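PDB 4HA6: pyridoxine 4-oxidase from Mesorhizobium loti, which catalyses the FAD-dependent oxidation of pyridoxine at its 4-hydroxymethyl group, as a flavoenzyme of the GMC oxidoreductase family. Local coordinates for residues A[154-166]-A[315-327]. Residues are numbered along the deposited sequence; the frame is centred on the assembly and turned at random. Where two conformers were deposited one is given.
Sequences ARAFIEAGASLGL and ESMAYMRADSFTA
Helix 152-163 packs on the antiparallel sheet through its strand 314-320; the axes of the short segments 154-163 and 315-320 approach to 8.7 Å, at 18° to one another, and the chain from 164 to 166 meets the loop 321-327 beyond. Phe157 and Ile158 of the helix both lie against Ser316: the hydroxyl OG lies in plane at the edge of the Phe157 ring, and Ile158 CG1 touches Ser316 OG at 3.5 Å. Ser316 OG is buried here but hydrogen-bonded to the carbonyl of Thr181. With CG anti to the backbone N (chi1 170°), the Phe157 ring is sent from the helix down toward the strand, where its CE2 lies 3.5 Å from Ser316 O and near Ala318 CB; Cys337 of the next strand and Ile408 of helix 392-409 also pack on this side chain. This alpha/beta packing belongs to the sheet of the substrate-binding side of the GMC fold: the side chain of Tyr319, whose CB points away from the helix, comes within about 6 Å of bound pyridoxamine, nearest atoms. At the other end Gly165, at positive phi, leaves helical geometry in a Schellman motif and turns the chain towards Phe325. Leu164 runs alongside Phe325, with CD1 over the centre of one ring face, 4.0 Å from the centroid and 12° off the normal, a CH-pi contact, and Leu164 CB is 3.8 Å from Phe325 CG. An alanine at Phe325 removes the ring, and Leu164 CD1 is likely to lose its CH-pi partner and the loop its main apolar hold on Leu164. Leu166 wedges between loop and strand, its CD2 3.3 Å from Phe325 O and 3.8 Å from Met320 CB, while CD1 meets Met320 CE. An ST turn, in which Ser324 OG accepts from Thr326 N, shapes the loop where Thr326 CG2 rests against Gly165 CA.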
ATOM      1  N   ALA A 154      11.185  18.731 -10.196  1.00  8.31           N
ATOM      2  CA  ALA A 154      11.639  17.372  -9.889  1.00  6.84           C
ATOM      3  C   ALA A 154      13.024  17.091 -10.467  1.00  8.53           C
ATOM      4  O   ALA A 154      13.849  16.417  -9.835  1.00  6.52           O
ATOM      5  CB  ALA A 154      10.640  16.339 -10.374  1.00  9.45           C
ATOM      6  N   ARG A 155      13.298  17.602 -11.665  1.00 11.69           N
ATOM      7  CA  ARG A 155      14.620  17.398 -12.239  1.00  6.17           C
ATOM      8  C   ARG A 155      15.680  18.108 -11.409  1.00  7.83           C
ATOM      9  O   ARG A 155      16.814  17.636 -11.283  1.00 11.34           O
ATOM     10  CB  ARG A 155      14.673  17.857 -13.701  1.00 11.33           C
ATOM     11  CG  ARG A 155      13.907  16.955 -14.652  1.00 10.85           C
ATOM     12  CD  ARG A 155      14.097  17.384 -16.097  1.00 34.03           C
ATOM     13  NE  ARG A 155      12.879  17.966 -16.660  1.00 40.89           N
ATOM     14  CZ  ARG A 155      12.704  19.268 -16.870  1.00 39.31           C
ATOM     15  NH1 ARG A 155      13.673  20.128 -16.567  1.00 31.81           N
ATOM     16  NH2 ARG A 155      11.561  19.709 -17.389  1.00 29.59           N
ATOM     17  N   ALA A 156      15.310  19.254 -10.853  1.00 10.47           N
ATOM     18  CA  ALA A 156      16.225  20.036 -10.044  1.00  5.95           C
ATOM     19  C   ALA A 156      16.489  19.285  -8.735  1.00 12.30           C
ATOM     20  O   ALA A 156      17.617  19.274  -8.211  1.00 10.40           O
ATOM     21  CB  ALA A 156      15.637  21.400  -9.778  1.00  7.69           C
ATOM     22  N   PHE A 157      15.439  18.656  -8.212  1.00  5.22           N
ATOM     23  CA  PHE A 157      15.542  17.878  -6.990  1.00  8.37           C
ATOM     24  C   PHE A 157      16.476  16.701  -7.250  1.00 10.17           C
ATOM     25  O   PHE A 157      17.375  16.407  -6.449  1.00  7.71           O
ATOM     26  CB  PHE A 157      14.153  17.394  -6.599  1.00  6.83           C
ATOM     27  CG  PHE A 157      14.137  16.389  -5.484  1.00  7.28           C
ATOM     28  CD1 PHE A 157      14.289  16.795  -4.160  1.00 10.13           C
ATOM     29  CD2 PHE A 157      13.916  15.040  -5.754  1.00  9.07           C
ATOM     30  CE1 PHE A 157      14.247  15.869  -3.119  1.00  5.47           C
ATOM     31  CE2 PHE A 157      13.875  14.101  -4.719  1.00 14.10           C
ATOM     32  CZ  PHE A 157      14.041  14.516  -3.402  1.00  8.21           C
ATOM     33  N   ILE A 158      16.273  16.055  -8.391  1.00  5.92           N
ATOM     34  CA  ILE A 158      17.065  14.887  -8.767  1.00 10.82           C
ATOM     35  C   ILE A 158      18.542  15.268  -8.864  1.00 13.78           C
ATOM     36  O   ILE A 158      19.404  14.549  -8.357  1.00  9.99           O
ATOM     37  CB  ILE A 158      16.511  14.241 -10.065  1.00 12.45           C
ATOM     38  CG1 ILE A 158      15.262  13.415  -9.734  1.00  9.38           C
ATOM     39  CG2 ILE A 158      17.540  13.329 -10.746  1.00 10.47           C
ATOM     40  CD1 ILE A 158      14.512  12.915 -10.938  1.00  3.45           C
ATOM     41  N   GLU A 159      18.821  16.417  -9.478  1.00 10.43           N
ATOM     42  CA  GLU A 159      20.184  16.950  -9.557  1.00  9.80           C
ATOM     43  C   GLU A 159      20.791  17.236  -8.181  1.00 14.32           C
ATOM     44  O   GLU A 159      21.975  16.995  -7.954  1.00 13.24           O
ATOM     45  CB  GLU A 159      20.201  18.238 -10.384  1.00 10.40           C
ATOM     46  CG  GLU A 159      20.077  18.003 -11.879  1.00 19.21           C
ATOM     47  CD  GLU A 159      21.247  17.206 -12.424  1.00 30.74           C
ATOM     48  OE1 GLU A 159      22.371  17.342 -11.884  1.00 25.03           O
ATOM     49  OE2 GLU A 159      21.039  16.442 -13.386  1.00 28.95           O
ATOM     50  N   ALA A 160      19.982  17.772  -7.272  1.00  7.94           N
ATOM     51  CA  ALA A 160      20.456  18.060  -5.923  1.00  9.07           C
ATOM     52  C   ALA A 160      20.891  16.773  -5.237  1.00  8.64           C
ATOM     53  O   ALA A 160      21.984  16.698  -4.675  1.00 11.87           O
ATOM     54  CB  ALA A 160      19.366  18.766  -5.118  1.00  8.95           C
ATOM     55  N   GLY A 161      20.030  15.760  -5.286  1.00  7.08           N
ATOM     56  CA  GLY A 161      20.380  14.452  -4.759  1.00  7.36           C
ATOM     57  C   GLY A 161      21.617  13.841  -5.409  1.00  9.23           C
ATOM     58  O   GLY A 161      22.468  13.271  -4.727  1.00  8.76           O
ATOM     59  N   ALA A 162      21.702  13.943  -6.731  1.00 12.01           N
ATOM     60  CA  ALA A 162      22.828  13.395  -7.481  1.00 15.74           C
ATOM     61  C   ALA A 162      24.145  14.070  -7.106  1.00  8.02           C
ATOM     62  O   ALA A 162      25.186  13.417  -7.045  1.00 19.70           O
ATOM     63  CB  ALA A 162      22.571  13.498  -8.987  1.00 10.48           C
ATOM     64  N   SER A 163      24.100  15.377  -6.862  1.00 13.15           N
ATOM     65  CA  SER A 163      25.302  16.108  -6.477  0.58 14.40           C
ATOM     66  C   SER A 163      25.798  15.648  -5.111  1.00 15.48           C
ATOM     67  O   SER A 163      26.998  15.730  -4.819  1.00 10.57           O
ATOM     68  CB  SER A 163      25.046  17.614  -6.461  0.58 15.13           C
ATOM     69  OG  SER A 163      24.190  17.983  -5.394  0.58 14.51           O
ATOM     70  N   LEU A 164      24.882  15.146  -4.284  1.00 10.77           N
ATOM     71  CA  LEU A 164      25.245  14.731  -2.933  1.00  9.19           C
ATOM     72  C   LEU A 164      25.899  13.349  -2.918  1.00 11.22           C
ATOM     73  O   LEU A 164      26.423  12.917  -1.894  1.00 12.58           O
ATOM     74  CB  LEU A 164      24.026  14.778  -2.014  1.00 12.71           C
ATOM     75  CG  LEU A 164      23.670  16.200  -1.593  1.00  8.13           C
ATOM     76  CD1 LEU A 164      22.250  16.323  -1.019  1.00  8.80           C
ATOM     77  CD2 LEU A 164      24.698  16.695  -0.572  1.00  6.72           C
ATOM     78  N   GLY A 165      25.887  12.664  -4.056  1.00 10.72           N
ATOM     79  CA  GLY A 165      26.458  11.331  -4.114  1.00 13.51           C
ATOM     80  C   GLY A 165      25.489  10.225  -4.489  1.00  9.97           C
ATOM     81  O   GLY A 165      25.922   9.113  -4.779  1.00 20.69           O
ATOM     82  N   LEU A 166      24.185  10.507  -4.486  1.00 12.20           N
ATOM     83  CA  LEU A 166      23.205   9.477  -4.846  1.00 12.54           C
ATOM     84  C   LEU A 166      23.315   9.088  -6.321  1.00 16.03           C
ATOM     85  O   LEU A 166      23.306   9.948  -7.196  1.00 13.40           O
ATOM     86  CB  LEU A 166      21.778   9.950  -4.545  1.00  5.73           C
ATOM     87  CG  LEU A 166      21.377  10.055  -3.074  1.00 14.18           C
ATOM     88  CD1 LEU A 166      20.097  10.869  -2.934  1.00  8.34           C
ATOM     89  CD2 LEU A 166      21.197   8.664  -2.461  1.00 15.45           C
ATOM     90  N   GLU A 315       6.591  13.189  -7.703  1.00 11.17           N
ATOM     91  CA  GLU A 315       7.196  12.644  -8.903  1.00 10.74           C
ATOM     92  C   GLU A 315       8.473  11.855  -8.665  1.00 11.28           C
ATOM     93  O   GLU A 315       8.857  11.043  -9.511  1.00 15.21           O
ATOM     94  CB  GLU A 315       7.473  13.771  -9.909  1.00 15.79           C
ATOM     95  CG  GLU A 315       6.266  14.642 -10.220  1.00 29.68           C
ATOM     96  CD  GLU A 315       6.439  15.457 -11.489  1.00 30.25           C
ATOM     97  OE1 GLU A 315       7.583  15.564 -11.981  1.00 18.45           O
ATOM     98  OE2 GLU A 315       5.420  15.974 -11.999  1.00 28.38           O
ATOM     99  N   SER A 316       9.132  12.085  -7.530  1.00  7.15           N
ATOM    100  CA  SER A 316      10.454  11.489  -7.307  1.00  7.84           C
ATOM    101  C   SER A 316      10.767  11.225  -5.826  1.00  8.69           C
ATOM    102  O   SER A 316      11.039  12.162  -5.066  1.00 12.75           O
ATOM    103  CB  SER A 316      11.534  12.399  -7.912  1.00  9.18           C
ATOM    104  OG  SER A 316      12.825  11.825  -7.796  1.00 10.08           O
ATOM    105  N   MET A 317      10.715   9.954  -5.426  1.00  6.21           N
ATOM    106  CA  MET A 317      11.225   9.534  -4.122  1.00  5.24           C
ATOM    107  C   MET A 317      12.701   9.266  -4.250  1.00  7.90           C
ATOM    108  O   MET A 317      13.130   8.615  -5.214  1.00  7.90           O
ATOM    109  CB  MET A 317      10.582   8.222  -3.674  1.00  9.53           C
ATOM    110  CG  MET A 317       9.098   8.273  -3.483  1.00 18.41           C
ATOM    111  SD  MET A 317       8.727   9.619  -2.389  1.00 23.10           S
ATOM    112  CE  MET A 317       7.970  10.701  -3.608  1.00 28.10           C
ATOM    113  N   ALA A 318      13.475   9.743  -3.279  1.00 10.54           N
ATOM    114  CA  ALA A 318      14.882   9.387  -3.192  1.00  8.96           C
ATOM    115  C   ALA A 318      15.081   8.571  -1.921  1.00  6.72           C
ATOM    116  O   ALA A 318      15.042   9.124  -0.820  1.00 10.09           O
ATOM    117  CB  ALA A 318      15.748  10.636  -3.157  1.00  4.09           C
ATOM    118  N   TYR A 319      15.276   7.260  -2.073  1.00  3.94           N
ATOM    119  CA  TYR A 319      15.594   6.393  -0.941  1.00  5.15           C
ATOM    120  C   TYR A 319      17.097   6.413  -0.686  1.00  7.96           C
ATOM    121  O   TYR A 319      17.885   6.539  -1.625  1.00  5.58           O
ATOM    122  CB  TYR A 319      15.118   4.964  -1.230  1.00  4.65           C
ATOM    123  CG  TYR A 319      13.644   4.942  -1.511  1.00  5.26           C
ATOM    124  CD1 TYR A 319      12.735   4.872  -0.463  1.00  8.89           C
ATOM    125  CD2 TYR A 319      13.154   5.053  -2.810  1.00  6.16           C
ATOM    126  CE1 TYR A 319      11.369   4.871  -0.700  1.00  8.50           C
ATOM    127  CE2 TYR A 319      11.777   5.062  -3.063  1.00  4.86           C
ATOM    128  CZ  TYR A 319      10.895   4.979  -1.989  1.00  7.25           C
ATOM    129  OH  TYR A 319       9.524   4.998  -2.176  1.00  7.88           O
ATOM    130  N   MET A 320      17.498   6.275   0.577  1.00  9.54           N
ATOM    131  CA  MET A 320      18.913   6.364   0.917  1.00 10.22           C
ATOM    132  C   MET A 320      19.186   5.800   2.310  1.00 12.15           C
ATOM    133  O   MET A 320      18.263   5.457   3.063  1.00  6.14           O
ATOM    134  CB  MET A 320      19.378   7.826   0.827  1.00 12.53           C
ATOM    135  CG  MET A 320      18.674   8.764   1.819  1.00 10.09           C
ATOM    136  SD  MET A 320      18.793  10.544   1.443  1.00 18.68           S
ATOM    137  CE  MET A 320      17.526  10.715   0.186  1.00 15.97           C
ATOM    138  N   ARG A 321      20.460   5.708   2.661  1.00 12.39           N
ATOM    139  CA  ARG A 321      20.808   5.319   4.008  1.00  8.88           C
ATOM    140  C   ARG A 321      20.599   6.555   4.880  1.00 11.05           C
ATOM    141  O   ARG A 321      20.591   7.687   4.381  1.00  7.93           O
ATOM    142  CB  ARG A 321      22.252   4.806   4.069  1.00 10.46           C
ATOM    143  CG  ARG A 321      22.515   3.581   3.175  1.00 10.89           C
ATOM    144  CD  ARG A 321      21.772   2.328   3.658  1.00  5.39           C
ATOM    145  NE  ARG A 321      22.361   1.819   4.889  1.00 15.82           N
ATOM    146  CZ  ARG A 321      21.927   0.746   5.544  1.00 24.53           C
ATOM    147  NH1 ARG A 321      20.891   0.049   5.081  1.00 11.50           N
ATOM    148  NH2 ARG A 321      22.531   0.374   6.667  1.00 18.29           N
ATOM    149  N   ALA A 322      20.397   6.345   6.171  1.00  8.72           N
ATOM    150  CA  ALA A 322      20.131   7.459   7.072  1.00 12.35           C
ATOM    151  C   ALA A 322      21.368   8.313   7.394  1.00 14.63           C
ATOM    152  O   ALA A 322      21.218   9.439   7.858  1.00 14.84           O
ATOM    153  CB  ALA A 322      19.496   6.957   8.344  1.00  8.20           C
ATOM    154  N   ASP A 323      22.575   7.797   7.160  1.00  9.73           N
ATOM    155  CA  ASP A 323      23.785   8.500   7.618  1.00 20.52           C
ATOM    156  C   ASP A 323      24.733   8.929   6.495  1.00 25.17           C
ATOM    157  O   ASP A 323      25.830   9.444   6.754  1.00 17.75           O
ATOM    158  CB  ASP A 323      24.552   7.660   8.655  1.00 20.14           C
ATOM    159  CG  ASP A 323      24.957   6.291   8.121  1.00 24.74           C
ATOM    160  OD1 ASP A 323      24.714   6.006   6.928  1.00 29.05           O
ATOM    161  OD2 ASP A 323      25.524   5.493   8.896  1.00 31.02           O
ATOM    162  N   SER A 324      24.312   8.721   5.253  1.00 14.95           N
ATOM    163  CA  SER A 324      25.188   8.979   4.116  1.00 22.05           C
ATOM    164  C   SER A 324      24.450   8.992   2.789  1.00 18.59           C
ATOM    165  O   SER A 324      23.591   8.144   2.530  1.00 16.88           O
ATOM    166  CB  SER A 324      26.278   7.915   4.053  1.00 22.40           C
ATOM    167  OG  SER A 324      26.919   7.938   2.791  1.00 18.18           O
ATOM    168  N   PHE A 325      24.801   9.938   1.931  1.00 12.28           N
ATOM    169  CA  PHE A 325      24.195   9.983   0.605  1.00 15.55           C
ATOM    170  C   PHE A 325      24.907   9.052  -0.384  1.00 12.09           C
ATOM    171  O   PHE A 325      24.392   8.776  -1.464  1.00 11.42           O
ATOM    172  CB  PHE A 325      24.189  11.417   0.068  1.00 15.83           C
ATOM    173  CG  PHE A 325      23.305  12.353   0.841  1.00 11.22           C
ATOM    174  CD1 PHE A 325      21.925  12.343   0.650  1.00 11.85           C
ATOM    175  CD2 PHE A 325      23.851  13.252   1.739  1.00 10.93           C
ATOM    176  CE1 PHE A 325      21.102  13.208   1.353  1.00 14.70           C
ATOM    177  CE2 PHE A 325      23.048  14.125   2.445  1.00  9.50           C
ATOM    178  CZ  PHE A 325      21.663  14.110   2.247  1.00 12.02           C
ATOM    179  N   THR A 326      26.085   8.559  -0.009  1.00 12.63           N
ATOM    180  CA  THR A 326      26.902   7.763  -0.929  1.00 15.67           C
ATOM    181  C   THR A 326      26.812   6.272  -0.653  1.00 18.49           C
ATOM    182  O   THR A 326      27.167   5.452  -1.499  1.00 19.46           O
ATOM    183  CB  THR A 326      28.393   8.175  -0.868  1.00 18.98           C
ATOM    184  OG1 THR A 326      28.829   8.229   0.504  1.00 13.88           O
ATOM    185  CG2 THR A 326      28.588   9.540  -1.529  1.00 11.05           C
ATOM    186  N   ALA A 327      26.347   5.922   0.539  1.00 17.09           N
ATOM    187  CA  ALA A 327      26.241   4.517   0.913  1.00 10.75           C
ATOM    188  C   ALA A 327      25.099   3.813   0.172  1.00 12.10           C
ATOM    189  O   ALA A 327      24.041   4.408  -0.090  1.00  9.90           O
ATOM    190  CB  ALA A 327      26.072   4.387   2.412  1.00 11.40           C
TER